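Local coordinates for major capsid protein (Paramecium bursaria Chlorella virus 1, PDB 5TIP), which forms trimers that build the icosahedral capsid of a large double-stranded DNA virus and carries several N-linked glycans, at residues Y108-R113 / A262-N267. Sequence-based numbering, arbitrary orientation.
Sequences YNDWFR and AWNFNN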
loop_
_atom_site.group_PDB
_atom_site.type_symbol
_atom_site.label_atom_id
_atom_site.label_comp_id
_atom_site.label_asym_id
_atom_site.label_seq_id
_atom_site.Cartn_x
_atom_site.Cartn_y
_atom_site.Cartn_z
ATOM N N TYR A 108 1.723 8.072 24.815
ATOM C CA TYR A 108 1.127 9.395 24.918
ATOM C C TYR A 108 0.430 9.724 23.605
ATOM O O TYR A 108 0.731 9.141 22.561
ATOM C CB TYR A 108 2.185 10.458 25.245
ATOM C CG TYR A 108 3.064 10.093 26.423
ATOM C CD1 TYR A 108 4.205 9.321 26.247
ATOM C CD2 TYR A 108 2.746 10.507 27.709
ATOM C CE1 TYR A 108 5.009 8.976 27.316
ATOM C CE2 TYR A 108 3.548 10.167 28.786
ATOM C CZ TYR A 108 4.677 9.402 28.582
ATOM O OH TYR A 108 5.480 9.058 29.646
ATOM N N ASN A 109 -0.514 10.672 23.661
ATOM C CA ASN A 109 -1.270 11.010 22.457
ATOM C C ASN A 109 -0.372 11.589 21.372
ATOM O O ASN A 109 -0.614 11.360 20.182
ATOM C CB ASN A 109 -2.412 11.976 22.783
ATOM C CG ASN A 109 -1.940 13.239 23.466
ATOM O OD1 ASN A 109 -0.747 13.428 23.699
ATOM N ND2 ASN A 109 -2.879 14.122 23.784
ATOM N N ASP A 110 0.670 12.334 21.751
ATOM C CA ASP A 110 1.585 12.855 20.742
ATOM C C ASP A 110 2.408 11.738 20.115
ATOM O O ASP A 110 2.847 11.863 18.966
ATOM C CB ASP A 110 2.497 13.925 21.342
ATOM C CG ASP A 110 3.367 14.603 20.297
ATOM O OD1 ASP A 110 2.821 15.353 19.460
ATOM O OD2 ASP A 110 4.597 14.387 20.309
ATOM N N TRP A 111 2.632 10.642 20.844
ATOM C CA TRP A 111 3.258 9.482 20.221
ATOM C C TRP A 111 2.313 8.823 19.224
ATOM O O TRP A 111 2.735 8.422 18.134
ATOM C CB TRP A 111 3.693 8.468 21.274
ATOM C CG TRP A 111 4.080 7.166 20.654
ATOM C CD1 TRP A 111 3.453 5.966 20.808
ATOM C CD2 TRP A 111 5.169 6.938 19.752
ATOM N NE1 TRP A 111 4.090 5.000 20.066
ATOM C CE2 TRP A 111 5.147 5.572 19.409
ATOM C CE3 TRP A 111 6.164 7.754 19.206
ATOM C CZ2 TRP A 111 6.082 5.005 18.547
ATOM C CZ3 TRP A 111 7.090 7.190 18.350
ATOM C CH2 TRP A 111 7.043 5.829 18.028
ATOM N N PHE A 112 1.057 8.748 19.565
ATOM C CA PHE A 112 0.070 8.223 18.673
ATOM C C PHE A 112 0.102 9.083 17.408
ATOM O O PHE A 112 0.048 8.552 16.334
ATOM C CB PHE A 112 -1.309 8.211 19.335
ATOM C CG PHE A 112 -1.573 7.010 20.161
ATOM C CD1 PHE A 112 -0.672 6.554 21.034
ATOM C CD2 PHE A 112 -2.733 6.314 20.023
ATOM C CE1 PHE A 112 -0.895 5.451 21.772
ATOM C CE2 PHE A 112 -2.967 5.164 20.756
ATOM C CZ PHE A 112 -2.032 4.738 21.643
ATOM N N ARG A 113 0.203 10.402 17.556
ATOM C CA ARG A 113 0.261 11.293 16.403
ATOM C C ARG A 113 1.551 11.088 15.619
ATOM O O ARG A 113 1.541 11.094 14.383
ATOM C CB ARG A 113 0.133 12.747 16.856
ATOM C CG ARG A 113 -0.020 13.755 15.721
ATOM C CD ARG A 113 -1.482 13.993 15.358
ATOM N NE ARG A 113 -2.165 12.757 14.988
ATOM C CZ ARG A 113 -2.121 12.215 13.777
ATOM N NH1 ARG A 113 -1.427 12.803 12.811
ATOM N NH2 ARG A 113 -2.766 11.085 13.531
ATOM N N ALA A 262 12.704 9.220 16.796
ATOM C CA ALA A 262 11.711 10.033 16.110
ATOM C C ALA A 262 11.439 11.281 16.933
ATOM O O ALA A 262 11.284 11.202 18.155
ATOM C CB ALA A 262 10.411 9.259 15.882
ATOM N N TRP A 263 11.385 12.434 16.269
ATOM C CA TRP A 263 11.177 13.677 16.994
ATOM C C TRP A 263 10.374 14.652 16.143
ATOM O O TRP A 263 10.243 14.490 14.928
ATOM C CB TRP A 263 12.510 14.295 17.442
ATOM C CG TRP A 263 13.394 14.806 16.341
ATOM C CD1 TRP A 263 13.502 16.095 15.909
ATOM C CD2 TRP A 263 14.305 14.039 15.543
ATOM N NE1 TRP A 263 14.421 16.179 14.891
ATOM C CE2 TRP A 263 14.929 14.930 14.648
ATOM C CE3 TRP A 263 14.652 12.685 15.496
ATOM C CZ2 TRP A 263 15.876 14.513 13.716
ATOM C CZ3 TRP A 263 15.593 12.273 14.572
ATOM C CH2 TRP A 263 16.193 13.184 13.694
ATOM N N ASN A 264 9.820 15.662 16.814
ATOM C CA ASN A 264 9.066 16.718 16.153
ATOM C C ASN A 264 9.172 17.995 16.974
ATOM O O ASN A 264 9.495 17.968 18.164
ATOM C CB ASN A 264 7.590 16.330 15.955
ATOM C CG ASN A 264 6.856 16.098 17.270
ATOM O OD1 ASN A 264 6.624 17.027 18.043
ATOM N ND2 ASN A 264 6.466 14.853 17.515
ATOM N N PHE A 265 8.890 19.122 16.320
ATOM C CA PHE A 265 8.796 20.424 16.970
ATOM C C PHE A 265 7.335 20.851 16.935
ATOM O O PHE A 265 6.787 21.118 15.860
ATOM C CB PHE A 265 9.691 21.453 16.282
ATOM C CG PHE A 265 11.135 21.051 16.217
ATOM C CD1 PHE A 265 12.005 21.367 17.248
ATOM C CD2 PHE A 265 11.625 20.356 15.126
ATOM C CE1 PHE A 265 13.333 20.995 17.188
ATOM C CE2 PHE A 265 12.952 19.983 15.062
ATOM C CZ PHE A 265 13.806 20.303 16.095
ATOM N N ASN A 266 6.707 20.909 18.104
ATOM C CA ASN A 266 5.273 21.125 18.218
ATOM C C ASN A 266 4.976 22.443 18.918
ATOM O O ASN A 266 5.648 22.810 19.886
ATOM C CB ASN A 266 4.613 19.974 18.985
ATOM C CG ASN A 266 3.250 20.342 19.531
ATOM O OD1 ASN A 266 3.081 20.508 20.739
ATOM N ND2 ASN A 266 2.270 20.475 18.646
ATOM N N ASN A 267 3.963 23.151 18.421
ATOM C CA ASN A 267 3.409 24.299 19.126
ATOM C C ASN A 267 2.405 23.768 20.140
ATOM O O ASN A 267 1.322 23.310 19.755
ATOM C CB ASN A 267 2.749 25.281 18.156
ATOM C CG ASN A 267 2.123 26.472 18.862
ATOM O OD1 ASN A 267 2.426 26.755 20.022
ATOM N ND2 ASN A 267 1.244 27.177 18.160
#
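The carboxylate of D110 and the side-chain amide of N264 reach for each other from opposite directions, their planes turned 75° apart, so the two flat groups meet nearly crosswise and do not stack. A single link joins them: ND2 of N264 gives a weak hydrogen bond to OD2 of D110, long at 3.4 Å but almost straight, with an N-H...O angle of 173°. D110 OD1 stands back at 4.2 Å from N264 ND2. D110 spans the gap because its CG lies anti to the backbone N (chi1 -174°), which carries the carboxylate off the first turn of helix 109-119 toward strand 257-266.

The strongest partner of the carboxylate is Y416, whose OH bonds to OD2, and Y274 OH bonds to OD1, so N264 adds a second bond to an oxygen already held. N264 is tied in turn through its OD1 to ND2 of N414, and strand 412-426, which pairs with strand 257-266, thus supplies a partner to each end of the D110-N264 link. N264 also touches T114 of the same helix and Y274. Between the two segments little else meets: CZ3 on the W111 indole stays 4.6 Å from CB of A262, and D110 CA lies 9.4 Å from N266 CA.

The helix follows directly on strand 102-108 in the N-terminal half of the protein, while N264 belongs to a sheet of the C-terminal half; the bridge therefore spans the interface between the two jelly-roll domains of the double jelly-roll fold characteristic of this capsid protein family.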